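Local coordinates for glycoside hydrolase family 88 protein (Bacteroides vulgatus, PDB 4Q88), which is of unknown function but belongs to glycoside hydrolase family 88 and is probably a hydrolase acting on carbohydrate, at residues Y256-R259 with D263-Q266; G185-D190 with R210-A215; C52-N57 with A350-V355; R22-Y27 with A42-G47. All coordinates share one frame; numbering follows the deposited sequence. Where two conformers were deposited one is given.

Contact 1: residues Y256-R259 with D263-Q266; sequences YWTR and DPEQ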
loop_
_atom_site.group_PDB
_atom_site.type_symbol
_atom_site.label_atom_id
_atom_site.label_comp_id
_atom_site.label_asym_id
_atom_site.label_seq_id
_atom_site.Cartn_x
_atom_site.Cartn_y
_atom_site.Cartn_z
ATOM N N TYR A 256 17.587 -3.780 -1.847
ATOM C CA TYR A 256 16.529 -3.454 -0.909
ATOM C C TYR A 256 16.714 -2.038 -0.353
ATOM O O TYR A 256 17.755 -1.381 -0.611
ATOM C CB TYR A 256 16.464 -4.458 0.192
ATOM C CG TYR A 256 17.776 -4.612 0.992
ATOM C CD1 TYR A 256 18.122 -3.709 1.984
ATOM C CD2 TYR A 256 18.637 -5.703 0.773
ATOM C CE1 TYR A 256 19.291 -3.855 2.712
ATOM C CE2 TYR A 256 19.812 -5.842 1.509
ATOM C CZ TYR A 256 20.128 -4.932 2.453
ATOM O OH TYR A 256 21.296 -5.140 3.159
ATOM N N TRP A 257 15.704 -1.574 0.394
ATOM C CA TRP A 257 15.794 -0.371 1.186
ATOM C C TRP A 257 15.772 -0.737 2.658
ATOM O O TRP A 257 15.022 -1.646 3.067
ATOM C CB TRP A 257 14.632 0.561 0.866
ATOM C CG TRP A 257 14.783 1.253 -0.472
ATOM C CD1 TRP A 257 15.196 2.547 -0.674
ATOM C CD2 TRP A 257 14.440 0.741 -1.779
ATOM N NE1 TRP A 257 15.186 2.830 -2.011
ATOM C CE2 TRP A 257 14.747 1.752 -2.717
ATOM C CE3 TRP A 257 13.998 -0.511 -2.258
ATOM C CZ2 TRP A 257 14.554 1.584 -4.097
ATOM C CZ3 TRP A 257 13.763 -0.655 -3.626
ATOM C CH2 TRP A 257 14.073 0.370 -4.527
ATOM N N THR A 258 16.608 -0.098 3.460
ATOM C CA THR A 258 16.584 -0.320 4.916
ATOM C C THR A 258 15.442 0.407 5.626
ATOM O O THR A 258 14.930 1.445 5.147
ATOM C CB THR A 258 17.928 0.123 5.548
ATOM O OG1 THR A 258 18.242 1.477 5.178
ATOM C CG2 THR A 258 19.039 -0.756 5.086
ATOM N N ARG A 259 15.074 -0.086 6.800
ATOM C CA ARG A 259 13.922 0.414 7.500
ATOM C C ARG A 259 13.982 1.928 7.817
ATOM O O ARG A 259 12.946 2.585 7.792
ATOM C CB ARG A 259 13.739 -0.390 8.781
ATOM C CG ARG A 259 13.224 -1.819 8.542
ATOM C CD ARG A 259 13.468 -2.635 9.809
ATOM N NE ARG A 259 14.833 -3.105 9.845
ATOM C CZ ARG A 259 15.411 -3.635 10.911
ATOM N NH1 ARG A 259 14.675 -3.886 12.020
ATOM N NH2 ARG A 259 16.699 -4.008 10.840
ATOM N N ASP A 263 19.463 6.097 7.127
ATOM C CA ASP A 263 20.400 5.591 8.165
ATOM C C ASP A 263 20.374 4.054 8.167
ATOM O O ASP A 263 19.753 3.416 9.037
ATOM C CB ASP A 263 20.071 6.148 9.506
ATOM C CG ASP A 263 21.208 5.951 10.509
ATOM O OD1 ASP A 263 22.090 5.113 10.250
ATOM O OD2 ASP A 263 21.257 6.651 11.540
ATOM N N PRO A 264 21.043 3.451 7.200
ATOM C CA PRO A 264 21.043 1.994 7.165
ATOM C C PRO A 264 21.640 1.359 8.419
ATOM O O PRO A 264 21.164 0.295 8.817
ATOM C CB PRO A 264 21.889 1.644 5.923
ATOM C CG PRO A 264 22.325 2.907 5.329
ATOM C CD PRO A 264 21.668 4.052 6.006
ATOM N N GLU A 265 22.591 2.025 9.077
ATOM C CA GLU A 265 23.273 1.466 10.266
ATOM C C GLU A 265 22.350 1.374 11.500
ATOM O O GLU A 265 22.499 0.490 12.349
ATOM C CB GLU A 265 24.434 2.370 10.619
ATOM C CG GLU A 265 25.659 2.294 9.726
ATOM C CD GLU A 265 25.478 2.765 8.284
ATOM O OE1 GLU A 265 24.763 3.751 8.010
ATOM O OE2 GLU A 265 26.058 2.076 7.418
ATOM N N GLN A 266 21.382 2.280 11.593
ATOM C CA GLN A 266 20.441 2.277 12.692
ATOM C C GLN A 266 19.577 1.007 12.715
ATOM O O GLN A 266 19.353 0.446 13.758
ATOM C CB GLN A 266 19.528 3.483 12.647
ATOM C CG GLN A 266 18.345 3.275 13.550
ATOM C CD GLN A 266 17.573 4.496 13.759
ATOM O OE1 GLN A 266 18.075 5.459 14.316
ATOM N NE2 GLN A 266 16.334 4.484 13.292
#

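Contact 2: residues G185-D190 with R210-A215; sequences GLYYRD and RGDGWA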
loop_
_atom_site.group_PDB
_atom_site.type_symbol
_atom_site.label_atom_id
_atom_site.label_comp_id
_atom_site.label_asym_id
_atom_site.label_seq_id
_atom_site.Cartn_x
_atom_site.Cartn_y
_atom_site.Cartn_z
ATOM N N GLY A 185 11.826 15.142 -0.056
ATOM C CA GLY A 185 10.853 14.463 -0.939
ATOM C C GLY A 185 10.374 13.154 -0.375
ATOM O O GLY A 185 9.999 12.255 -1.147
ATOM N N LEU A 186 10.383 13.022 0.963
ATOM C CA LEU A 186 9.887 11.818 1.630
ATOM C C LEU A 186 9.032 12.212 2.815
ATOM O O LEU A 186 9.114 13.358 3.283
ATOM C CB LEU A 186 11.071 10.940 2.100
ATOM C CG LEU A 186 12.013 10.370 1.039
ATOM C CD1 LEU A 186 13.203 9.698 1.722
ATOM C CD2 LEU A 186 11.284 9.364 0.180
ATOM N N TYR A 187 8.209 11.259 3.265
ATOM C CA TYR A 187 7.329 11.389 4.388
ATOM C C TYR A 187 7.922 10.756 5.652
ATOM O O TYR A 187 8.432 9.604 5.625
ATOM C CB TYR A 187 6.004 10.665 4.170
ATOM C CG TYR A 187 5.121 11.323 3.130
ATOM C CD1 TYR A 187 5.221 10.995 1.806
ATOM C CD2 TYR A 187 4.168 12.234 3.506
ATOM C CE1 TYR A 187 4.403 11.613 0.863
ATOM C CE2 TYR A 187 3.322 12.823 2.607
ATOM C CZ TYR A 187 3.449 12.519 1.281
ATOM O OH TYR A 187 2.628 13.146 0.373
ATOM N N TYR A 188 7.813 11.494 6.763
ATOM C CA TYR A 188 7.963 10.942 8.106
ATOM C C TYR A 188 6.724 10.094 8.394
ATOM O O TYR A 188 5.625 10.339 7.847
ATOM C CB TYR A 188 8.067 12.033 9.166
ATOM C CG TYR A 188 9.285 12.922 8.968
ATOM C CD1 TYR A 188 10.567 12.460 9.326
ATOM C CD2 TYR A 188 9.175 14.193 8.454
ATOM C CE1 TYR A 188 11.697 13.246 9.126
ATOM C CE2 TYR A 188 10.304 14.993 8.261
ATOM C CZ TYR A 188 11.560 14.510 8.613
ATOM O OH TYR A 188 12.696 15.310 8.407
ATOM N N ARG A 189 6.907 9.093 9.224
ATOM C CA ARG A 189 5.798 8.165 9.423
ATOM C C ARG A 189 4.610 8.685 10.234
ATOM O O ARG A 189 3.509 8.196 10.050
ATOM C CB ARG A 189 6.257 6.819 9.888
ATOM C CG ARG A 189 6.601 6.726 11.343
ATOM C CD ARG A 189 6.940 5.303 11.747
ATOM N NE ARG A 189 5.778 4.398 11.874
ATOM C CZ ARG A 189 5.865 3.177 12.401
ATOM N NH1 ARG A 189 7.048 2.729 12.870
ATOM N NH2 ARG A 189 4.794 2.387 12.470
ATOM N N ASP A 190 4.835 9.657 11.119
ATOM C CA ASP A 190 3.762 10.347 11.835
ATOM C C ASP A 190 4.415 11.542 12.546
ATOM O O ASP A 190 5.648 11.752 12.435
ATOM C CB ASP A 190 3.003 9.415 12.805
ATOM C CG ASP A 190 3.890 8.864 13.938
ATOM O OD1 ASP A 190 4.664 9.644 14.561
ATOM O OD2 ASP A 190 3.813 7.632 14.158
ATOM N N ARG A 210 8.752 1.236 5.117
ATOM C CA ARG A 210 7.400 0.732 4.764
ATOM C C ARG A 210 6.438 1.937 4.695
ATOM O O ARG A 210 5.572 1.985 3.812
ATOM C CB ARG A 210 6.919 -0.346 5.755
ATOM C CG ARG A 210 5.482 -0.595 5.569
ATOM C CD ARG A 210 5.025 -1.941 6.083
ATOM N NE ARG A 210 4.991 -2.073 7.529
ATOM C CZ ARG A 210 5.629 -3.017 8.220
ATOM N NH1 ARG A 210 5.444 -3.097 9.552
ATOM N NH2 ARG A 210 6.432 -3.876 7.626
ATOM N N GLY A 211 6.619 2.948 5.540
ATOM C CA GLY A 211 5.768 4.171 5.517
ATOM C C GLY A 211 5.804 4.857 4.142
ATOM O O GLY A 211 4.765 5.181 3.526
ATOM N N ASP A 212 7.000 5.145 3.669
ATOM C CA ASP A 212 7.173 5.729 2.366
ATOM C C ASP A 212 6.790 4.792 1.240
ATOM O O ASP A 212 6.260 5.278 0.187
ATOM C CB ASP A 212 8.547 6.333 2.166
ATOM C CG ASP A 212 8.678 7.652 2.854
ATOM O OD1 ASP A 212 8.183 8.617 2.282
ATOM O OD2 ASP A 212 9.131 7.699 4.048
ATOM N N GLY A 213 6.947 3.495 1.443
ATOM C CA GLY A 213 6.398 2.506 0.484
ATOM C C GLY A 213 4.895 2.636 0.335
ATOM O O GLY A 213 4.365 2.650 -0.782
ATOM N N TRP A 214 4.196 2.700 1.474
ATOM C CA TRP A 214 2.740 2.871 1.417
ATOM C C TRP A 214 2.391 4.122 0.582
ATOM O O TRP A 214 1.538 4.080 -0.334
ATOM C CB TRP A 214 2.144 3.021 2.824
ATOM C CG TRP A 214 2.131 1.813 3.704
ATOM C CD1 TRP A 214 2.538 1.779 5.012
ATOM C CD2 TRP A 214 1.654 0.483 3.411
ATOM N NE1 TRP A 214 2.318 0.556 5.526
ATOM C CE2 TRP A 214 1.840 -0.278 4.559
ATOM C CE3 TRP A 214 1.127 -0.140 2.286
ATOM C CZ2 TRP A 214 1.499 -1.611 4.626
ATOM C CZ3 TRP A 214 0.810 -1.488 2.364
ATOM C CH2 TRP A 214 0.979 -2.187 3.525
ATOM N N ALA A 215 3.080 5.240 0.847
ATOM C CA ALA A 215 2.774 6.478 0.184
ATOM C C ALA A 215 3.031 6.409 -1.323
ATOM O O ALA A 215 2.174 6.815 -2.137
ATOM C CB ALA A 215 3.576 7.654 0.799
#

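Contact 3: residues C52-N57 with A350-V355; sequences CALTGN and AACERV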
loop_
_atom_site.group_PDB
_atom_site.type_symbol
_atom_site.label_atom_id
_atom_site.label_comp_id
_atom_site.label_asym_id
_atom_site.label_seq_id
_atom_site.Cartn_x
_atom_site.Cartn_y
_atom_site.Cartn_z
ATOM N N CYS A 52 -5.814 -11.158 -9.696
ATOM C CA CYS A 52 -7.023 -11.413 -10.499
ATOM C C CYS A 52 -7.068 -10.557 -11.738
ATOM O O CYS A 52 -7.477 -11.027 -12.840
ATOM C CB CYS A 52 -8.289 -11.206 -9.715
ATOM S SG CYS A 52 -8.510 -12.394 -8.402
ATOM N N ALA A 53 -6.659 -9.302 -11.636
ATOM C CA ALA A 53 -6.581 -8.468 -12.833
ATOM C C ALA A 53 -5.603 -9.005 -13.874
ATOM O O ALA A 53 -5.790 -8.853 -15.079
ATOM C CB ALA A 53 -6.197 -7.026 -12.458
ATOM N N LEU A 54 -4.479 -9.541 -13.409
ATOM C CA LEU A 54 -3.414 -10.002 -14.293
ATOM C C LEU A 54 -3.776 -11.346 -14.894
ATOM O O LEU A 54 -3.378 -11.623 -16.019
ATOM C CB LEU A 54 -2.108 -10.190 -13.534
ATOM C CG LEU A 54 -0.890 -10.587 -14.326
ATOM C CD1 LEU A 54 -0.399 -9.434 -15.185
ATOM C CD2 LEU A 54 0.194 -11.044 -13.357
ATOM N N THR A 55 -4.516 -12.156 -14.161
ATOM C CA THR A 55 -4.669 -13.569 -14.516
ATOM C C THR A 55 -6.088 -14.034 -14.812
ATOM O O THR A 55 -6.294 -15.091 -15.418
ATOM C CB THR A 55 -4.137 -14.513 -13.395
ATOM O OG1 THR A 55 -4.987 -14.448 -12.237
ATOM C CG2 THR A 55 -2.669 -14.237 -13.046
ATOM N N GLY A 56 -7.074 -13.314 -14.330
ATOM C CA GLY A 56 -8.446 -13.744 -14.438
ATOM C C GLY A 56 -8.836 -14.982 -13.675
ATOM O O GLY A 56 -9.876 -15.580 -13.954
ATOM N N ASN A 57 -8.043 -15.361 -12.689
ATOM C CA ASN A 57 -8.220 -16.626 -12.013
ATOM C C ASN A 57 -9.486 -16.597 -11.161
ATOM O O ASN A 57 -9.594 -15.817 -10.218
ATOM C CB ASN A 57 -6.971 -16.967 -11.191
ATOM C CG ASN A 57 -7.060 -18.323 -10.509
ATOM O OD1 ASN A 57 -7.940 -18.563 -9.701
ATOM N ND2 ASN A 57 -6.127 -19.212 -10.828
ATOM N N ALA A 350 4.166 -6.088 -6.657
ATOM C CA ALA A 350 5.439 -5.932 -7.382
ATOM C C ALA A 350 5.556 -6.994 -8.484
ATOM O O ALA A 350 5.921 -6.680 -9.618
ATOM C CB ALA A 350 6.633 -6.062 -6.429
ATOM N N ALA A 351 5.236 -8.233 -8.128
ATOM C CA ALA A 351 5.364 -9.363 -9.056
ATOM C C ALA A 351 4.414 -9.182 -10.258
ATOM O O ALA A 351 4.842 -9.372 -11.419
ATOM C CB ALA A 351 5.095 -10.695 -8.360
ATOM N N CYS A 352 3.170 -8.777 -9.992
ATOM C CA CYS A 352 2.197 -8.560 -11.097
ATOM C C CYS A 352 2.695 -7.468 -12.044
ATOM O O CYS A 352 2.661 -7.607 -13.297
ATOM C CB CYS A 352 0.829 -8.200 -10.578
ATOM S SG CYS A 352 -0.022 -9.551 -9.783
ATOM N N GLU A 353 3.142 -6.359 -11.470
ATOM C CA GLU A 353 3.648 -5.274 -12.296
ATOM C C GLU A 353 4.928 -5.647 -13.060
ATOM O O GLU A 353 5.170 -5.103 -14.141
ATOM C CB GLU A 353 3.829 -3.989 -11.458
ATOM C CG GLU A 353 3.693 -2.690 -12.260
ATOM C CD GLU A 353 2.352 -2.428 -12.964
ATOM O OE1 GLU A 353 2.399 -1.818 -14.033
ATOM O OE2 GLU A 353 1.255 -2.771 -12.467
ATOM N N ARG A 354 5.734 -6.544 -12.502
ATOM C CA ARG A 354 6.894 -7.056 -13.191
ATOM C C ARG A 354 6.506 -7.829 -14.471
ATOM O O ARG A 354 7.160 -7.679 -15.500
ATOM C CB ARG A 354 7.697 -7.959 -12.302
ATOM C CG ARG A 354 8.987 -8.495 -12.913
ATOM C CD ARG A 354 9.986 -7.381 -13.210
ATOM N NE ARG A 354 11.234 -7.968 -13.678
ATOM C CZ ARG A 354 12.332 -7.321 -14.030
ATOM N NH1 ARG A 354 12.445 -6.003 -13.975
ATOM N NH2 ARG A 354 13.351 -8.043 -14.427
ATOM N N VAL A 355 5.446 -8.623 -14.386
ATOM C CA VAL A 355 4.911 -9.308 -15.587
ATOM C C VAL A 355 4.549 -8.260 -16.635
ATOM O O VAL A 355 4.928 -8.394 -17.818
ATOM C CB VAL A 355 3.685 -10.189 -15.253
ATOM C CG1 VAL A 355 3.069 -10.741 -16.550
ATOM C CG2 VAL A 355 4.079 -11.299 -14.338
#

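Contact 4: residues R22-Y27 with A42-G47; sequences RVNQRY and AVYHTG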
loop_
_atom_site.group_PDB
_atom_site.type_symbol
_atom_site.label_atom_id
_atom_site.label_comp_id
_atom_site.label_asym_id
_atom_site.label_seq_id
_atom_site.Cartn_x
_atom_site.Cartn_y
_atom_site.Cartn_z
ATOM N N ARG A 22 2.696 -19.703 -7.145
ATOM C CA ARG A 22 3.302 -20.391 -5.994
ATOM C C ARG A 22 2.990 -19.652 -4.694
ATOM O O ARG A 22 2.473 -20.218 -3.718
ATOM C CB ARG A 22 4.812 -20.504 -6.175
ATOM C CG ARG A 22 5.446 -21.369 -5.116
ATOM C CD ARG A 22 6.952 -21.289 -5.030
ATOM N NE ARG A 22 7.660 -20.956 -6.263
ATOM C CZ ARG A 22 8.876 -20.419 -6.282
ATOM N NH1 ARG A 22 9.528 -20.149 -5.149
ATOM N NH2 ARG A 22 9.440 -20.101 -7.431
ATOM N N VAL A 23 3.259 -18.345 -4.702
ATOM C CA VAL A 23 3.022 -17.490 -3.517
ATOM C C VAL A 23 1.556 -17.399 -3.147
ATOM O O VAL A 23 1.197 -17.561 -1.976
ATOM C CB VAL A 23 3.605 -16.073 -3.740
ATOM C CG1 VAL A 23 3.211 -15.097 -2.635
ATOM C CG2 VAL A 23 5.107 -16.148 -3.908
ATOM N N ASN A 24 0.701 -17.187 -4.145
ATOM C CA ASN A 24 -0.697 -16.967 -3.856
ATOM C C ASN A 24 -1.384 -18.262 -3.452
ATOM O O ASN A 24 -2.228 -18.247 -2.557
ATOM C CB ASN A 24 -1.439 -16.282 -5.009
ATOM C CG ASN A 24 -2.515 -15.322 -4.508
ATOM O OD1 ASN A 24 -2.428 -14.798 -3.377
ATOM N ND2 ASN A 24 -3.549 -15.110 -5.316
ATOM N N GLN A 25 -1.028 -19.372 -4.100
ATOM C CA GLN A 25 -1.630 -20.657 -3.735
ATOM C C GLN A 25 -1.226 -21.116 -2.365
ATOM O O GLN A 25 -2.064 -21.615 -1.632
ATOM C CB GLN A 25 -1.356 -21.715 -4.773
ATOM C CG GLN A 25 -2.202 -21.409 -5.982
ATOM C CD GLN A 25 -1.855 -22.219 -7.194
ATOM O OE1 GLN A 25 -1.154 -23.232 -7.111
ATOM N NE2 GLN A 25 -2.350 -21.770 -8.350
ATOM N N ARG A 26 0.023 -20.901 -2.004
ATOM C CA ARG A 26 0.488 -21.234 -0.649
ATOM C C ARG A 26 -0.329 -20.479 0.365
ATOM O O ARG A 26 -0.847 -21.064 1.327
ATOM C CB ARG A 26 1.964 -20.920 -0.486
ATOM C CG ARG A 26 2.541 -21.318 0.885
ATOM C CD ARG A 26 3.764 -20.508 1.244
ATOM N NE ARG A 26 3.981 -20.392 2.688
ATOM C CZ ARG A 26 3.616 -19.348 3.454
ATOM N NH1 ARG A 26 2.965 -18.264 2.946
ATOM N NH2 ARG A 26 3.903 -19.391 4.765
ATOM N N TYR A 27 -0.487 -19.167 0.158
ATOM C CA TYR A 27 -1.217 -18.367 1.141
ATOM C C TYR A 27 -2.693 -18.813 1.266
ATOM O O TYR A 27 -3.194 -19.032 2.375
ATOM C CB TYR A 27 -1.114 -16.860 0.801
ATOM C CG TYR A 27 -1.776 -16.047 1.840
ATOM C CD1 TYR A 27 -1.097 -15.701 2.996
ATOM C CD2 TYR A 27 -3.086 -15.657 1.706
ATOM C CE1 TYR A 27 -1.720 -14.993 3.995
ATOM C CE2 TYR A 27 -3.721 -14.948 2.698
ATOM C CZ TYR A 27 -3.023 -14.609 3.834
ATOM O OH TYR A 27 -3.634 -13.892 4.829
ATOM N N ALA A 42 -6.810 -6.909 4.664
ATOM C CA ALA A 42 -7.303 -6.132 3.567
ATOM C C ALA A 42 -6.197 -5.770 2.568
ATOM O O ALA A 42 -6.454 -5.709 1.379
ATOM C CB ALA A 42 -7.974 -4.843 4.059
ATOM N N VAL A 43 -4.979 -5.526 3.056
ATOM C CA VAL A 43 -3.840 -5.252 2.127
ATOM C C VAL A 43 -3.528 -6.532 1.307
ATOM O O VAL A 43 -3.288 -6.449 0.131
ATOM C CB VAL A 43 -2.599 -4.726 2.862
ATOM C CG1 VAL A 43 -1.363 -4.689 1.934
ATOM C CG2 VAL A 43 -2.914 -3.334 3.371
ATOM N N TYR A 44 -3.578 -7.694 1.946
ATOM C CA TYR A 44 -3.388 -8.956 1.235
ATOM C C TYR A 44 -4.432 -8.978 0.076
ATOM O O TYR A 44 -4.084 -9.238 -1.089
ATOM C CB TYR A 44 -3.503 -10.204 2.103
ATOM C CG TYR A 44 -3.712 -11.380 1.153
ATOM C CD1 TYR A 44 -2.658 -11.897 0.412
ATOM C CD2 TYR A 44 -5.002 -11.833 0.888
ATOM C CE1 TYR A 44 -2.879 -12.907 -0.555
ATOM C CE2 TYR A 44 -5.234 -12.839 -0.056
ATOM C CZ TYR A 44 -4.174 -13.366 -0.764
ATOM O OH TYR A 44 -4.411 -14.286 -1.745
ATOM N N HIS A 45 -5.704 -8.659 0.388
ATOM C CA HIS A 45 -6.740 -8.654 -0.670
ATOM C C HIS A 45 -6.457 -7.678 -1.777
ATOM O O HIS A 45 -6.799 -7.972 -2.903
ATOM C CB HIS A 45 -8.155 -8.547 -0.116
ATOM C CG HIS A 45 -8.571 -9.805 0.558
ATOM N ND1 HIS A 45 -9.019 -10.895 -0.156
ATOM C CD2 HIS A 45 -8.432 -10.221 1.838
ATOM C CE1 HIS A 45 -9.243 -11.892 0.678
ATOM N NE2 HIS A 45 -8.861 -11.517 1.887
ATOM N N THR A 46 -5.892 -6.500 -1.517
ATOM C CA THR A 46 -5.418 -5.646 -2.639
ATOM C C THR A 46 -4.418 -6.361 -3.566
ATOM O O THR A 46 -4.500 -6.243 -4.796
ATOM C CB THR A 46 -4.873 -4.251 -2.180
ATOM O OG1 THR A 46 -3.610 -4.350 -1.501
ATOM C CG2 THR A 46 -5.873 -3.577 -1.295
ATOM N N GLY A 47 -3.512 -7.143 -3.006
ATOM C CA GLY A 47 -2.622 -7.959 -3.799
ATOM C C GLY A 47 -3.334 -9.022 -4.591
ATOM O O GLY A 47 -3.100 -9.210 -5.788
#

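Contact 1: residues Y256-R259 with D263-Q266
Thr258 and Pro264 meet where a loop folds back on itself, and almost the whole contact is theirs. The threonine is the buried partner. Its OG1 lies 3.5 Å from Pro264 CA, while its methyl CG2 comes 3.8 Å from Pro264 CB, so both branches fit against the same side of the proline. With chi1 at 54°, OG1 sits between the backbone N and the carbonyl carbon, where it is also hydrogen-bonded to Ser260 O. A beta-branched residue suits this place because one branch can serve the turn while the other packs. The other side of CG2 is met by the edge of the Tyr256 ring. A glycine here would probably leave Ser260 O without its hydroxyl partner and open a gap beside Pro264 CA and CB.

The far side is looser: Pro264 is only partly covered, and Glu265, which is exposed, starts off away from residues 256-259. Within the turn, Asp263 OD1 accepts from Gln266 N at 3.2 Å from above the carboxylate plane, an Asx motif. Asp263 is held in turn by Thr200 through OD2 and by Asn202 through OD1. Both segments belong to the loop joining helix 233-249 to helix 272-287, and Trp257 ties that loop down by packing on helix 272-287 and helix 293-311.

Contact 2: residues G185-D190 with R210-A215
The short antiparallel pair of strands 180-181 and 186-187 is fastened to helix 209-225 where the carboxylate of Asp212 meets the backbone of Tyr187. Tyr187 N donates to Asp212 OD1 at 2.8 Å in a nearly straight bond of 167°, using the syn lone pair of that oxygen. The second oxygen of Asp212, OD2, lies 2.6 Å from Tyr187 O. An aspartate suits this place because its short side chain can reach out from the helix and set OD1 squarely before the backbone N-H of the strand. OD1 also lies in plane at the edge of the Tyr187 ring, and Leu186 CB approaches it to 3.7 Å.

Almost one turn further along the helix, Ala215 CB comes 3.9 Å from Tyr187 CD1, and its single methyl fits obliquely against the ring. At its far end Tyr187 OH is hydrogen-bonded to Asp176 and Arg239. The contact is buried: Leu186, Tyr187 and Asp212 pack against helix 233-249, Tyr187 and Ala215 reach Leu145 of helix 144-159, and Asp212 touches Phe278 of helix 272-287.

Contact 3: residues C52-N57 with A350-V355
Leu54 reaches from the last turn of helix 39-55 to Cys352 and Val355 on helix 341-358, and it alone carries its side of the contact. From CB, which points toward the other helix, the chain extends with CG anti to the backbone N (chi1 -176°), and there it forks. CD1 meets Val355 CG1 at 3.9 Å and lies 4.0 Å from Cys352 O. CD2 comes 3.9 Å from Cys352 SG and as near to Cys352 CA, with Val355 CG2 at 4.0 Å, so the leucine tip straddles two residues that lie three apart, about one helical turn. A branched apolar tip suits this place because its two methyls can reach both residues at once. An alanine here would probably leave Cys352 and Val355 facing a gap between the two helices.

Just past Leu54 the helix ends. Asn57 N donates to Thr55 OG1 at 3.2 Å, an ST turn, while Gly56 takes a positive phi of 66°, easy for a residue without a side chain. Asn57 then N-caps helix 58-70, its OD1 accepting from Tyr60 N. Helix 13-30 borders the contact, with its Ile20 touching Leu54 and its Leu16 touching Val355, so three helices converge on this partly buried patch.

Contact 4: residues R22-Y27 with A42-G47
Tyr27 and Tyr44 stack face to face, reaching across from helix 13-30 and helix 39-55 and running past each other in opposite directions. The ring centroids are 4.3 Å apart and the planes tilt by 30°, so the overlap is neither exact nor parallel. Tyr27 CE2 lies 3.6 Å above the plane of the Tyr44 ring, over its centre, whereas Tyr44 CD1 sits above the Tyr27 ring nearer its rim. The closest approach is Tyr27 CD2 to Tyr44 CZ, 3.5 Å. Both tyrosines hold CG anti to the backbone N (chi1 -176° in Tyr27), which extends each ring away from its own helix toward the other.

Asn24, almost one turn before Tyr27, comes to the edge of the Tyr44 ring rather than over a face, amide and ring planes 40° apart. Tyr44 OH donates to Asn24 OD1 at 2.6 Å, with the donor tilted from the carbonyl plane. The same hydroxyl is hydrogen-bonded to Gln28 NE2, and Asn24 ND2 reaches Asn48 OD1, so the buried polar ends have partners on both helices. Tyr44 suits its place because its flat ring can fill the gap between helices while its hydroxyl bonds to the asparagine; the two bonds at OH should also limit how far the ring can shift. Tyr63 of helix 58-70 touches both tyrosine side chains, and Ile344 of helix 341-358 packs on Tyr27. Such buried packing between consecutive helices is in keeping with the (alpha/alpha)6 barrel of six-hairpin glycosidases, the clan to which this family belongs.

How the contacts relate
From the N terminus, contact 4 closes first, joining the consecutive helices 13-30 and 39-55 across 14 intervening residues. Contact 3 opens just afterwards on the same helix 39-55 and closes only at helix 341-358, bringing the second helix of the chain against its last. Contacts 2 and 1 both fall within that long span, one after the other: contact 2 ties strand 186-187 to helix 209-225, and contact 1 closes a tight loop ahead of helix 272-287. None of the four cross. Contacts 3 and 4 have centres about 11 Å apart, on the side of the chain's centre opposite contact 2, yet Trp214 CH2 and Val43 CG1, 3.8 Å apart, bring contacts 2 and 4 into touch.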